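Local coordinates for intermedilysin (Streptococcus intermedius, PDB 5IMW), which probably lyses host cells as a cholesterol-dependent toxin, by inserting into cholesterol-containing membranes and assembling there into an oligomeric pore, at residues Asn21-His25 against Ala80-Leu85; Thr24-Leu30 against Gln347-Ile353; Val103-Lys109 against Leu132-Trp136; Val374-Tyr378 against Val427-Thr431; Tyr380-Leu384 against Thr393-Arg397. All blocks are in the same frame, centred on the assembly; numbering follows the deposited sequence.

Contact 1 of 5, residues Asn21-His25 against Ala80-Leu85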
# COMPACT_ATOMS: atom_id res chain seq x y z
N ASN A 21 10.74 8.34 -16.26
CA ASN A 21 12.08 7.83 -16.00
C ASN A 21 12.92 8.84 -15.22
O ASN A 21 13.81 8.46 -14.46
CB ASN A 21 12.78 7.47 -17.31
CG ASN A 21 12.85 5.96 -17.54
OD1 ASN A 21 13.88 5.34 -17.29
ND2 ASN A 21 11.74 5.38 -17.99
N ILE A 22 12.64 10.14 -15.40
CA ILE A 22 13.33 11.16 -14.62
C ILE A 22 12.83 11.16 -13.19
O ILE A 22 13.60 11.42 -12.25
CB ILE A 22 13.14 12.55 -15.26
CG1 ILE A 22 13.54 12.54 -16.73
CG2 ILE A 22 13.97 13.58 -14.50
CD1 ILE A 22 13.13 13.78 -17.45
N LEU A 23 11.55 10.89 -12.99
CA LEU A 23 10.94 10.90 -11.67
C LEU A 23 11.02 9.51 -11.03
O LEU A 23 10.05 9.01 -10.46
CB LEU A 23 9.50 11.38 -11.76
CG LEU A 23 9.37 12.80 -12.33
CD1 LEU A 23 7.94 13.06 -12.78
CD2 LEU A 23 9.80 13.83 -11.29
N THR A 24 12.19 8.90 -11.12
CA THR A 24 12.42 7.55 -10.62
C THR A 24 13.53 7.61 -9.58
O THR A 24 14.63 8.10 -9.87
CB THR A 24 12.80 6.60 -11.76
OG1 THR A 24 12.17 7.03 -12.97
CG2 THR A 24 12.34 5.19 -11.45
N HIS A 25 13.24 7.12 -8.38
CA HIS A 25 14.20 7.06 -7.29
C HIS A 25 14.45 5.60 -6.94
O HIS A 25 13.53 4.90 -6.51
CB HIS A 25 13.70 7.84 -6.06
CG HIS A 25 14.56 7.66 -4.85
ND1 HIS A 25 15.77 8.30 -4.69
CD2 HIS A 25 14.38 6.91 -3.74
CE1 HIS A 25 16.30 7.95 -3.53
NE2 HIS A 25 15.48 7.11 -2.93
N ALA A 80 12.00 19.39 -11.85
CA ALA A 80 11.90 17.94 -11.66
C ALA A 80 13.28 17.35 -11.39
O ALA A 80 13.77 16.46 -12.08
CB ALA A 80 11.25 17.30 -12.88
N ASP A 81 13.91 17.86 -10.34
CA ASP A 81 15.25 17.47 -9.95
C ASP A 81 15.18 16.52 -8.75
O ASP A 81 14.12 15.95 -8.46
CB ASP A 81 16.09 18.73 -9.67
CG ASP A 81 15.48 19.59 -8.58
OD1 ASP A 81 14.83 19.04 -7.66
OD2 ASP A 81 15.65 20.83 -8.64
N GLN A 82 16.30 16.36 -8.04
CA GLN A 82 16.33 15.43 -6.92
C GLN A 82 15.42 15.88 -5.79
O GLN A 82 14.81 15.05 -5.11
CB GLN A 82 17.77 15.28 -6.42
CG GLN A 82 17.94 14.34 -5.23
CD GLN A 82 17.58 12.91 -5.56
OE1 GLN A 82 17.35 12.57 -6.72
NE2 GLN A 82 17.53 12.06 -4.54
N SER A 83 15.31 17.20 -5.58
CA SER A 83 14.54 17.70 -4.44
C SER A 83 13.07 17.32 -4.54
O SER A 83 12.41 17.12 -3.51
CB SER A 83 14.69 19.22 -4.34
OG SER A 83 14.86 19.81 -5.61
N LEU A 84 12.52 17.22 -5.76
CA LEU A 84 11.12 16.86 -5.89
C LEU A 84 10.86 15.42 -5.47
O LEU A 84 9.80 15.12 -4.93
CB LEU A 84 10.65 17.08 -7.34
CG LEU A 84 9.15 17.00 -7.59
CD1 LEU A 84 8.42 18.16 -6.94
CD2 LEU A 84 8.84 16.95 -9.08
N LEU A 85 11.82 14.52 -5.71
CA LEU A 85 11.65 13.13 -5.31
C LEU A 85 11.69 12.99 -3.79
O LEU A 85 11.00 12.13 -3.23
CB LEU A 85 12.73 12.26 -5.96
CG LEU A 85 12.73 12.28 -7.48
CD1 LEU A 85 13.90 11.47 -8.02
CD2 LEU A 85 11.42 11.75 -8.04
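The hydroxyl of Thr24 donates to the backbone of Asn21, OG1 to O 2.6 Å, while the carbonyl O of Thr24 rests against Leu85 CD1. The donor stands well above the plane of the accepting carbonyl, and the bond bridges the bend where helix 19-22 gives way to strand 24-26. Leu23 forms the centre of that bend, an inverse gamma turn with a weak bond from Thr24 N to Ile22 O. With CG anti to its carbonyl carbon (chi1 -60°), the Leu23 side chain pushes CD2 toward residues 80-85, where it meets Leu84 CD2 at 3.9 Å. The same methyl touches Ala80 CB at 4.1 Å and the CD2 of Leu85. A helix-to-strand junction is thus packed on the short, weakly bonded helix 82-85, and Ile346 of strand 346-361 and Phe337 of strand 329-337 also touch Leu23. Leu85 uses both its branches: CD2 lies against Leu23 C at 3.8 Å, and CD1 reaches His25 CB at 4.1 Å. At the other end, Ile22 CG2 approaches Ala80 O at 3.8 Å. The more polar margin is made by Gln82, whose chain bends at chi2 and returns its amide toward the His25 imidazole, NE2 to ND1 4.2 Å, the two planes 48° apart. His25 and the nearby Glu86 have been seen to bind zinc in this protein, although no metal is bound to this chain here.

Contact 2 of 5, residues Thr24-Leu30 against Gln347-Ile353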
# COMPACT_ATOMS: atom_id res chain seq x y z
N THR A 24 12.19 8.90 -11.12
CA THR A 24 12.42 7.55 -10.62
C THR A 24 13.53 7.61 -9.58
O THR A 24 14.63 8.10 -9.87
CB THR A 24 12.80 6.60 -11.76
OG1 THR A 24 12.17 7.03 -12.97
CG2 THR A 24 12.34 5.19 -11.45
N HIS A 25 13.24 7.12 -8.38
CA HIS A 25 14.20 7.06 -7.29
C HIS A 25 14.45 5.60 -6.94
O HIS A 25 13.53 4.90 -6.51
CB HIS A 25 13.70 7.84 -6.06
CG HIS A 25 14.56 7.66 -4.85
ND1 HIS A 25 15.77 8.30 -4.69
CD2 HIS A 25 14.38 6.91 -3.74
CE1 HIS A 25 16.30 7.95 -3.53
NE2 HIS A 25 15.48 7.11 -2.93
N GLN A 26 15.69 5.15 -7.11
CA GLN A 26 16.06 3.76 -6.86
C GLN A 26 16.77 3.67 -5.52
O GLN A 26 17.88 4.19 -5.36
CB GLN A 26 16.95 3.22 -7.98
CG GLN A 26 17.05 1.70 -8.01
CD GLN A 26 15.91 1.05 -8.77
OE1 GLN A 26 15.35 1.63 -9.70
NE2 GLN A 26 15.54 -0.16 -8.36
N GLY A 27 16.14 3.01 -4.55
CA GLY A 27 16.75 2.75 -3.27
C GLY A 27 17.76 1.63 -3.35
O GLY A 27 18.28 1.30 -4.42
N GLU A 28 18.03 1.02 -2.20
CA GLU A 28 19.00 -0.07 -2.15
C GLU A 28 18.54 -1.24 -3.01
O GLU A 28 17.34 -1.55 -3.08
CB GLU A 28 19.20 -0.54 -0.70
CG GLU A 28 20.11 0.35 0.13
CD GLU A 28 21.56 0.32 -0.33
OE1 GLU A 28 21.86 -0.39 -1.31
OE2 GLU A 28 22.40 1.00 0.30
N LYS A 29 19.49 -1.88 -3.67
CA LYS A 29 19.27 -3.13 -4.39
C LYS A 29 20.08 -4.22 -3.71
O LYS A 29 21.31 -4.13 -3.63
CB LYS A 29 19.66 -2.99 -5.86
CG LYS A 29 18.70 -2.16 -6.69
CD LYS A 29 18.19 -2.89 -7.93
CE LYS A 29 18.81 -2.34 -9.21
NZ LYS A 29 18.05 -2.77 -10.41
N LEU A 30 19.40 -5.24 -3.21
CA LEU A 30 20.03 -6.32 -2.46
C LEU A 30 20.04 -7.60 -3.28
O LEU A 30 19.20 -7.80 -4.16
CB LEU A 30 19.31 -6.57 -1.14
CG LEU A 30 18.84 -5.34 -0.36
CD1 LEU A 30 18.29 -5.76 1.00
CD2 LEU A 30 19.95 -4.32 -0.18
N GLN A 347 7.96 7.67 -9.30
CA GLN A 347 8.08 6.22 -9.14
C GLN A 347 9.25 5.93 -8.21
O GLN A 347 10.39 6.32 -8.49
CB GLN A 347 8.29 5.55 -10.50
CG GLN A 347 7.78 4.12 -10.57
CD GLN A 347 7.67 3.62 -12.00
OE1 GLN A 347 8.07 4.30 -12.94
NE2 GLN A 347 7.11 2.42 -12.16
N ASN A 348 8.97 5.26 -7.10
CA ASN A 348 9.98 4.92 -6.11
C ASN A 348 10.16 3.40 -6.08
O ASN A 348 9.18 2.66 -5.92
CB ASN A 348 9.58 5.42 -4.71
CG ASN A 348 9.37 6.92 -4.67
OD1 ASN A 348 9.24 7.57 -5.71
ND2 ASN A 348 9.32 7.48 -3.47
N ASN A 349 11.40 2.95 -6.26
CA ASN A 349 11.72 1.54 -6.28
C ASN A 349 12.82 1.25 -5.26
O ASN A 349 13.68 2.10 -5.00
CB ASN A 349 12.18 1.10 -7.68
CG ASN A 349 11.21 1.52 -8.77
OD1 ASN A 349 10.02 1.73 -8.51
ND2 ASN A 349 11.70 1.64 -9.99
N THR A 350 12.77 0.05 -4.68
CA THR A 350 13.76 -0.34 -3.68
C THR A 350 13.59 -1.82 -3.38
O THR A 350 12.58 -2.44 -3.75
CB THR A 350 13.62 0.49 -2.40
OG1 THR A 350 14.59 0.05 -1.43
CG2 THR A 350 12.23 0.34 -1.81
N ASP A 351 14.59 -2.39 -2.72
CA ASP A 351 14.52 -3.73 -2.17
C ASP A 351 14.51 -3.65 -0.65
O ASP A 351 14.84 -2.62 -0.06
CB ASP A 351 15.70 -4.59 -2.64
CG ASP A 351 15.66 -4.86 -4.13
OD1 ASP A 351 14.57 -4.77 -4.73
OD2 ASP A 351 16.72 -5.18 -4.71
N TYR A 352 14.10 -4.75 -0.01
CA TYR A 352 13.99 -4.77 1.44
C TYR A 352 13.89 -6.22 1.91
O TYR A 352 13.55 -7.12 1.14
CB TYR A 352 12.79 -3.96 1.92
CG TYR A 352 11.45 -4.52 1.51
CD1 TYR A 352 11.00 -4.42 0.19
CD2 TYR A 352 10.62 -5.15 2.43
CE1 TYR A 352 9.78 -4.93 -0.19
CE2 TYR A 352 9.40 -5.67 2.05
CZ TYR A 352 8.98 -5.56 0.75
OH TYR A 352 7.76 -6.07 0.37
N ILE A 353 14.20 -6.41 3.19
CA ILE A 353 14.14 -7.73 3.82
C ILE A 353 12.74 -7.96 4.38
O ILE A 353 12.32 -7.28 5.32
CB ILE A 353 15.19 -7.85 4.93
CG1 ILE A 353 16.61 -7.85 4.34
CG2 ILE A 353 14.96 -9.09 5.78
CD1 ILE A 353 16.91 -9.02 3.42
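Gly27 N donates to Asn349 O at 2.7 Å, almost perfectly straight, and Asn349 N donates in turn to His25 O at 2.9 Å. Asn349 therefore uses both its backbone groups toward the edge strand, and His25 N to Gln347 O, 3.0 Å, continues the same parallel pattern. Beyond Gly27 the pairing loses its regular register, yet Glu28 O still accepts from Asp351 N at 2.9 Å. Asp351 then takes over with its side chain: OD2 receives Leu30 N at 3.1 Å through the anti lone pair, away from OD1. CG of Asp351 stands beside its own backbone N (chi1 -66°), which turns the carboxylate across to the 28-30 backbone, where Lys29 CA also comes close to OD2. A weak, long ion pair with Lys52 offers this carboxylate a further partner.

Around these bonds the side chains add further contacts. The Gln26 chain bends at chi2 and lays its amide across Asn349 CB, with NE2 3.7 Å away, on the face that also carries Thr24 and Gln347. Leu30 slides past Asp351 in the opposite direction, CG to CB 4.0 Å, and its CD1 meets Ile353 CG1 at 4.3 Å. On the other face lie His25 and Asn348, and helix 160-167 touches Asn348, Thr350 and Tyr352. A short parallel edge strand on the long strand 346-361, itself antiparallel to 44-59, is consistent with the elongated domain 2 sheet of cholesterol-dependent cytolysins.

Contact 3 of 5, residues Val103-Lys109 against Leu132-Trp136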
# COMPACT_ATOMS: atom_id res chain seq x y z
N VAL A 103 -11.78 26.38 -8.97
CA VAL A 103 -12.11 25.63 -7.77
C VAL A 103 -13.41 24.87 -8.01
O VAL A 103 -14.33 25.38 -8.66
CB VAL A 103 -12.24 26.55 -6.54
CG1 VAL A 103 -12.44 25.72 -5.28
CG2 VAL A 103 -11.01 27.43 -6.41
N ASN A 104 -13.49 23.66 -7.46
CA ASN A 104 -14.60 22.75 -7.73
C ASN A 104 -15.60 22.70 -6.58
O ASN A 104 -16.30 21.69 -6.40
CB ASN A 104 -14.07 21.34 -8.01
CG ASN A 104 -13.46 20.69 -6.78
OD1 ASN A 104 -13.02 21.38 -5.85
ND2 ASN A 104 -13.43 19.37 -6.76
N LEU A 105 -15.69 23.77 -5.79
CA LEU A 105 -16.68 23.80 -4.72
C LEU A 105 -18.09 23.79 -5.31
O LEU A 105 -18.32 24.39 -6.36
CB LEU A 105 -16.47 25.03 -3.84
CG LEU A 105 -15.50 24.81 -2.67
CD1 LEU A 105 -15.04 26.12 -2.07
CD2 LEU A 105 -16.16 23.95 -1.60
N PRO A 106 -19.04 23.12 -4.66
CA PRO A 106 -20.34 22.91 -5.30
C PRO A 106 -21.17 24.18 -5.36
O PRO A 106 -21.11 25.05 -4.48
CB PRO A 106 -21.00 21.86 -4.40
CG PRO A 106 -20.42 22.11 -3.06
CD PRO A 106 -19.00 22.57 -3.30
N GLY A 107 -21.98 24.27 -6.41
CA GLY A 107 -22.81 25.42 -6.66
C GLY A 107 -22.17 26.48 -7.54
O GLY A 107 -22.89 27.21 -8.22
N LEU A 108 -20.84 26.54 -7.55
CA LEU A 108 -20.11 27.61 -8.24
C LEU A 108 -20.74 27.95 -9.58
O LEU A 108 -20.99 27.08 -10.41
CB LEU A 108 -18.65 27.19 -8.42
CG LEU A 108 -17.68 27.89 -7.45
CD1 LEU A 108 -17.62 29.37 -7.77
CD2 LEU A 108 -18.06 27.68 -5.99
N LYS A 109 -20.99 29.25 -9.77
CA LYS A 109 -21.85 29.75 -10.83
C LYS A 109 -21.08 30.71 -11.72
O LYS A 109 -20.37 31.60 -11.24
CB LYS A 109 -23.07 30.48 -10.24
CG LYS A 109 -22.78 31.24 -8.95
CD LYS A 109 -22.85 30.32 -7.73
CE LYS A 109 -21.61 30.43 -6.85
NZ LYS A 109 -21.52 29.27 -5.89
N LEU A 132 -11.64 33.30 -1.96
CA LEU A 132 -12.75 32.67 -2.65
C LEU A 132 -13.51 31.72 -1.73
O LEU A 132 -14.74 31.69 -1.72
CB LEU A 132 -12.25 31.92 -3.89
CG LEU A 132 -13.30 31.04 -4.58
CD1 LEU A 132 -13.11 31.05 -6.09
CD2 LEU A 132 -13.28 29.60 -4.07
N VAL A 133 -12.77 30.91 -0.97
CA VAL A 133 -13.41 29.94 -0.08
C VAL A 133 -14.35 30.65 0.89
O VAL A 133 -15.51 30.27 1.05
CB VAL A 133 -12.34 29.11 0.65
CG1 VAL A 133 -12.75 28.76 2.07
CG2 VAL A 133 -12.05 27.84 -0.14
N GLU A 134 -13.86 31.71 1.53
CA GLU A 134 -14.69 32.47 2.46
C GLU A 134 -15.97 32.95 1.79
O GLU A 134 -17.04 32.98 2.41
CB GLU A 134 -13.89 33.64 3.04
CG GLU A 134 -12.62 33.21 3.76
CD GLU A 134 -11.66 34.35 3.98
OE1 GLU A 134 -11.89 35.45 3.42
OE2 GLU A 134 -10.66 34.16 4.71
N LYS A 135 -15.88 33.33 0.51
CA LYS A 135 -17.07 33.73 -0.24
C LYS A 135 -18.06 32.58 -0.34
O LYS A 135 -19.21 32.68 0.09
CB LYS A 135 -16.67 34.22 -1.64
CG LYS A 135 -15.59 35.30 -1.66
CD LYS A 135 -16.16 36.70 -1.72
CE LYS A 135 -15.28 37.62 -2.54
NZ LYS A 135 -15.28 37.23 -3.98
N TRP A 136 -17.62 31.47 -0.94
CA TRP A 136 -18.48 30.30 -1.08
C TRP A 136 -19.09 29.89 0.26
O TRP A 136 -20.23 29.41 0.29
CB TRP A 136 -17.69 29.13 -1.68
CG TRP A 136 -18.45 27.84 -1.67
CD1 TRP A 136 -19.19 27.32 -2.69
CD2 TRP A 136 -18.54 26.91 -0.59
NE1 TRP A 136 -19.74 26.13 -2.31
CE2 TRP A 136 -19.36 25.85 -1.02
CE3 TRP A 136 -18.02 26.87 0.71
CZ2 TRP A 136 -19.67 24.76 -0.21
CZ3 TRP A 136 -18.32 25.80 1.51
CH2 TRP A 136 -19.14 24.75 1.05
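Leu105 to Leu108 make a type II beta turn set against helix 122-140, with Gly107 at a positive phi of 92° and the CA atoms of Leu105 and Trp136 7.7 Å apart. Trp136 dominates the helix side. Its CG is anti to the backbone N (chi1 172°), which carries the indole out from the helix into the bend of the loop. There NE1 donates to Pro106 O at 2.8 Å; the oxygen lies at the edge of the indole, in its plane, and NE1 lies in the carbonyl plane, and the bond helps to fix the turn of the indole.

Leu105 crosses one face of the ring at about a right angle. Its CD2 sits 3.8 Å from the centroid of the six-membered ring and only 10° off the normal, a CH-pi contact, while CB covers the pyrrole side near CD1. The other branch, CD1, continues to Val133 CG2 at 4.0 Å, one helical turn back. Pro106 CD packs near CZ2 at 3.8 Å, and Leu108 CD2 approaches Trp136 CD1 obliquely. Where the loop leaves strand 99-103, Val103 CG2 meets Leu132 CD2 at 3.9 Å as the two side chains slide past each other in opposite directions. Val146 touches both Pro106 and Trp136, and Tyr202 touches Leu105 and Val133. Far from the annotated metal sites, this is the buried seam joining the connection between antiparallel strands 99-103 and 114-117 to the face of helix 122-140 formed by Leu132, Val133 and Trp136.

Contact 4 of 5, residues Val374-Tyr378 against Val427-Thr431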
# COMPACT_ATOMS: atom_id res chain seq x y z
N VAL A 374 -11.46 -56.38 -0.71
CA VAL A 374 -10.10 -56.33 -0.17
C VAL A 374 -9.46 -55.02 -0.60
O VAL A 374 -9.39 -54.71 -1.79
CB VAL A 374 -9.27 -57.54 -0.64
CG1 VAL A 374 -8.08 -57.75 0.30
CG2 VAL A 374 -10.12 -58.80 -0.71
N ALA A 375 -8.99 -54.25 0.38
CA ALA A 375 -8.33 -52.98 0.13
C ALA A 375 -6.92 -53.00 0.69
O ALA A 375 -6.65 -53.63 1.72
CB ALA A 375 -9.11 -51.81 0.75
N ARG A 376 -6.02 -52.30 0.00
CA ARG A 376 -4.62 -52.19 0.41
C ARG A 376 -4.20 -50.73 0.29
O ARG A 376 -4.40 -50.12 -0.77
CB ARG A 376 -3.73 -53.08 -0.45
CG ARG A 376 -3.16 -54.30 0.27
CD ARG A 376 -1.72 -54.08 0.70
NE ARG A 376 -1.06 -55.34 1.06
CZ ARG A 376 -0.53 -56.19 0.19
NH1 ARG A 376 -0.58 -55.94 -1.12
NH2 ARG A 376 0.05 -57.30 0.62
N PHE A 377 -3.64 -50.18 1.36
CA PHE A 377 -3.29 -48.77 1.41
C PHE A 377 -1.77 -48.59 1.35
O PHE A 377 -1.01 -49.41 1.87
CB PHE A 377 -3.81 -48.11 2.70
CG PHE A 377 -5.31 -47.98 2.77
CD1 PHE A 377 -6.14 -48.62 1.86
CD2 PHE A 377 -5.89 -47.21 3.76
CE1 PHE A 377 -7.51 -48.49 1.94
CE2 PHE A 377 -7.26 -47.07 3.84
CZ PHE A 377 -8.07 -47.71 2.93
N TYR A 378 -1.35 -47.51 0.71
CA TYR A 378 0.03 -47.05 0.77
C TYR A 378 0.01 -45.54 0.98
O TYR A 378 -0.75 -44.82 0.33
CB TYR A 378 0.82 -47.41 -0.48
CG TYR A 378 0.87 -48.89 -0.78
CD1 TYR A 378 -0.22 -49.55 -1.34
CD2 TYR A 378 2.01 -49.64 -0.51
CE1 TYR A 378 -0.18 -50.90 -1.61
CE2 TYR A 378 2.06 -50.99 -0.78
CZ TYR A 378 0.96 -51.62 -1.33
OH TYR A 378 1.00 -52.97 -1.60
N VAL A 427 -4.01 -45.96 -2.84
CA VAL A 427 -5.05 -46.83 -2.30
C VAL A 427 -5.57 -47.71 -3.43
O VAL A 427 -5.94 -47.22 -4.50
CB VAL A 427 -6.20 -46.01 -1.66
CG1 VAL A 427 -6.81 -45.06 -2.66
CG2 VAL A 427 -7.26 -46.93 -1.05
N LEU A 428 -5.57 -49.02 -3.19
CA LEU A 428 -5.98 -49.98 -4.21
C LEU A 428 -6.76 -51.11 -3.56
O LEU A 428 -6.60 -51.40 -2.37
CB LEU A 428 -4.78 -50.54 -4.99
CG LEU A 428 -3.43 -49.83 -4.85
CD1 LEU A 428 -2.72 -50.26 -3.58
CD2 LEU A 428 -2.55 -50.09 -6.07
N GLY A 429 -7.60 -51.75 -4.36
CA GLY A 429 -8.40 -52.87 -3.90
C GLY A 429 -8.21 -54.12 -4.73
O GLY A 429 -7.09 -54.45 -5.13
N ALA A 430 -9.30 -54.84 -4.98
CA ALA A 430 -9.25 -56.06 -5.78
C ALA A 430 -10.54 -56.17 -6.59
O ALA A 430 -11.63 -55.89 -6.08
CB ALA A 430 -9.08 -57.30 -4.90
N THR A 431 -10.40 -56.58 -7.84
CA THR A 431 -11.54 -56.71 -8.75
C THR A 431 -11.65 -58.14 -9.26
O THR A 431 -12.59 -58.86 -8.92
CB THR A 431 -11.41 -55.73 -9.93
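Phe377 holds CG beside its backbone N (chi1 -69°), and Val427 sets CG2 anti to its own N, which lays the two side chains side by side, pointing the same way. Val427 CG2 meets the ring at Phe377 CE1, 3.4 Å away, in an oblique approach. They form a non-hydrogen-bonded antiparallel pair. Next to them Arg376 and Leu428 are the hydrogen-bonded pair: Arg376 N donates to Leu428 O at 2.6 Å, and Leu428 N returns the bond to Arg376 O at 2.9 Å. These are neighbouring strands, 375-386 and 420-429, in one sheet of the C-terminal beta sandwich. Phe377 points to the face from which Leu367, on a strand of the other sheet, touches it, whereas Arg376 and Leu428 project from the reverse face. There Leu428 CD1 comes up to the edge of the Tyr378 ring, near its plane and closest to CE1, with the two side chains crossing at about a right angle. Lys426 makes a cation-pi contact with the same tyrosine. In the loops adjoining the strands, Val374 and Ala430 keep a looser apolar contact, CB to CB 4.3 Å.

Contact 5 of 5, residues Tyr380-Leu384 against Thr393-Arg397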
# COMPACT_ATOMS: atom_id res chain seq x y z
N TYR A 380 2.73 -42.16 2.23
CA TYR A 380 4.07 -41.68 2.51
C TYR A 380 4.02 -40.18 2.74
O TYR A 380 3.05 -39.51 2.39
CB TYR A 380 5.05 -42.00 1.37
CG TYR A 380 4.75 -43.29 0.62
CD1 TYR A 380 3.75 -43.33 -0.34
CD2 TYR A 380 5.46 -44.45 0.87
CE1 TYR A 380 3.47 -44.50 -1.03
CE2 TYR A 380 5.19 -45.62 0.19
CZ TYR A 380 4.20 -45.63 -0.76
OH TYR A 380 3.92 -46.79 -1.45
N TRP A 381 5.08 -39.66 3.35
CA TRP A 381 5.20 -38.23 3.61
C TRP A 381 6.65 -37.94 3.98
O TRP A 381 7.51 -38.83 3.95
CB TRP A 381 4.24 -37.79 4.71
CG TRP A 381 4.61 -38.28 6.08
CD1 TRP A 381 5.43 -37.66 6.97
CD2 TRP A 381 4.16 -39.48 6.71
NE1 TRP A 381 5.53 -38.40 8.12
CE2 TRP A 381 4.76 -39.53 7.99
CE3 TRP A 381 3.32 -40.53 6.33
CZ2 TRP A 381 4.54 -40.58 8.88
CZ3 TRP A 381 3.10 -41.57 7.21
CH2 TRP A 381 3.71 -41.58 8.47
N GLU A 382 6.92 -36.68 4.33
CA GLU A 382 8.26 -36.25 4.71
C GLU A 382 8.16 -35.34 5.93
O GLU A 382 7.19 -34.60 6.09
CB GLU A 382 8.95 -35.51 3.56
CG GLU A 382 8.40 -35.84 2.17
CD GLU A 382 9.25 -35.27 1.05
OE1 GLU A 382 10.28 -34.63 1.34
OE2 GLU A 382 8.89 -35.48 -0.13
N GLU A 383 9.19 -35.41 6.78
CA GLU A 383 9.22 -34.65 8.02
C GLU A 383 10.49 -33.81 8.08
O GLU A 383 11.59 -34.32 7.82
CB GLU A 383 9.15 -35.59 9.23
CG GLU A 383 7.82 -36.33 9.36
CD GLU A 383 7.84 -37.40 10.44
OE1 GLU A 383 8.87 -37.54 11.13
OE2 GLU A 383 6.83 -38.11 10.59
N LEU A 384 10.34 -32.53 8.41
CA LEU A 384 11.48 -31.63 8.55
C LEU A 384 12.00 -31.68 9.98
O LEU A 384 11.22 -31.80 10.93
CB LEU A 384 11.09 -30.20 8.19
CG LEU A 384 10.40 -29.96 6.84
CD1 LEU A 384 10.09 -28.49 6.69
CD2 LEU A 384 11.25 -30.46 5.68
N THR A 393 16.64 -30.49 8.04
CA THR A 393 16.79 -31.85 7.54
C THR A 393 15.49 -32.32 6.90
O THR A 393 14.44 -31.67 6.98
CB THR A 393 17.18 -32.79 8.68
OG1 THR A 393 16.06 -32.98 9.56
CG2 THR A 393 18.35 -32.23 9.47
N ILE A 394 15.57 -33.47 6.24
CA ILE A 394 14.40 -34.13 5.66
C ILE A 394 14.49 -35.62 5.97
O ILE A 394 15.53 -36.24 5.73
CB ILE A 394 14.29 -33.92 4.14
CG1 ILE A 394 14.37 -32.44 3.78
CG2 ILE A 394 12.99 -34.52 3.62
CD1 ILE A 394 14.48 -32.18 2.29
N ARG A 395 13.41 -36.19 6.49
CA ARG A 395 13.31 -37.62 6.75
C ARG A 395 12.10 -38.15 6.00
O ARG A 395 10.96 -37.89 6.38
CB ARG A 395 13.19 -37.91 8.25
CG ARG A 395 14.52 -37.96 8.99
CD ARG A 395 14.74 -36.77 9.92
NE ARG A 395 13.64 -36.59 10.86
CZ ARG A 395 13.73 -35.94 12.02
NH1 ARG A 395 14.89 -35.41 12.41
NH2 ARG A 395 12.67 -35.82 12.81
N SER A 396 12.35 -38.90 4.92
CA SER A 396 11.27 -39.54 4.20
C SER A 396 10.72 -40.70 5.02
O SER A 396 11.47 -41.59 5.43
CB SER A 396 11.75 -40.03 2.83
OG SER A 396 10.69 -40.60 2.09
N ARG A 397 9.41 -40.68 5.27
CA ARG A 397 8.78 -41.66 6.14
C ARG A 397 7.51 -42.20 5.50
O ARG A 397 6.89 -41.54 4.65
CB ARG A 397 8.46 -41.06 7.51
CG ARG A 397 9.69 -40.55 8.24
CD ARG A 397 9.54 -40.66 9.75
NE ARG A 397 10.82 -40.46 10.42
CZ ARG A 397 11.76 -41.40 10.54
NH1 ARG A 397 11.57 -42.61 10.02
NH2 ARG A 397 12.89 -41.13 11.17
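Glu383 and Arg397 meet at a salt bridge, OE1 to NE 3.6 Å, across a beta hairpin of strands 375-386 and 392-406 in the beta sandwich domain. OE1 arrives at the edge of the guanidinium, near its plane, although the carboxylate is turned 59° against it. The other oxygen of Glu383 is held within its own strand: Trp381 NE1 donates to OE2 at 2.8 Å, in the plane of the indole. With CG between its backbone N and carbonyl carbon (chi1 71°), Trp381 stands its ring up beside Arg397, whose CB makes a CH-pi contact over the five-membered ring. Phe416 meets the same indole edge-to-face. Four backbone bonds set this row of side chains. Trp381 and Arg397 exchange N-H and carbonyl, Trp381 N to Arg397 O at 2.9 Å, and Glu383 and Arg395 do likewise, Arg395 N to Glu383 O at 2.9 Å. Farther along the hairpin are His386 and Glu392, residues seen to bind zinc in this protein, though none is bound to the chain here. On the reverse face Leu384 CD2 meets Ile394 CG1 at 4.2 Å, and Ile394 CG2 lies 3.5 Å from Glu382 OE1.

Contacts 1 and 2 share Thr24 and His25 and run into one another, with Leu23 O probably bonded to Gln347 N; the first joins its segments by apolar contacts, the second chiefly by backbone bonds. Contact 3, nested in the chain between the two segments of contact 2 but about 25 Å away at the nearest atoms, is the buried one, built on aromatic and aliphatic packing. Contacts 4 and 5 lie on the far side of the molecule from contact 3 and share strand 375-386: contact 4 is partly buried, with apolar side chains packed around two backbone bonds, whereas contact 5 is a surface pairing with charged partners. Zinc ligands lie in or near contacts 1, 2 and 5.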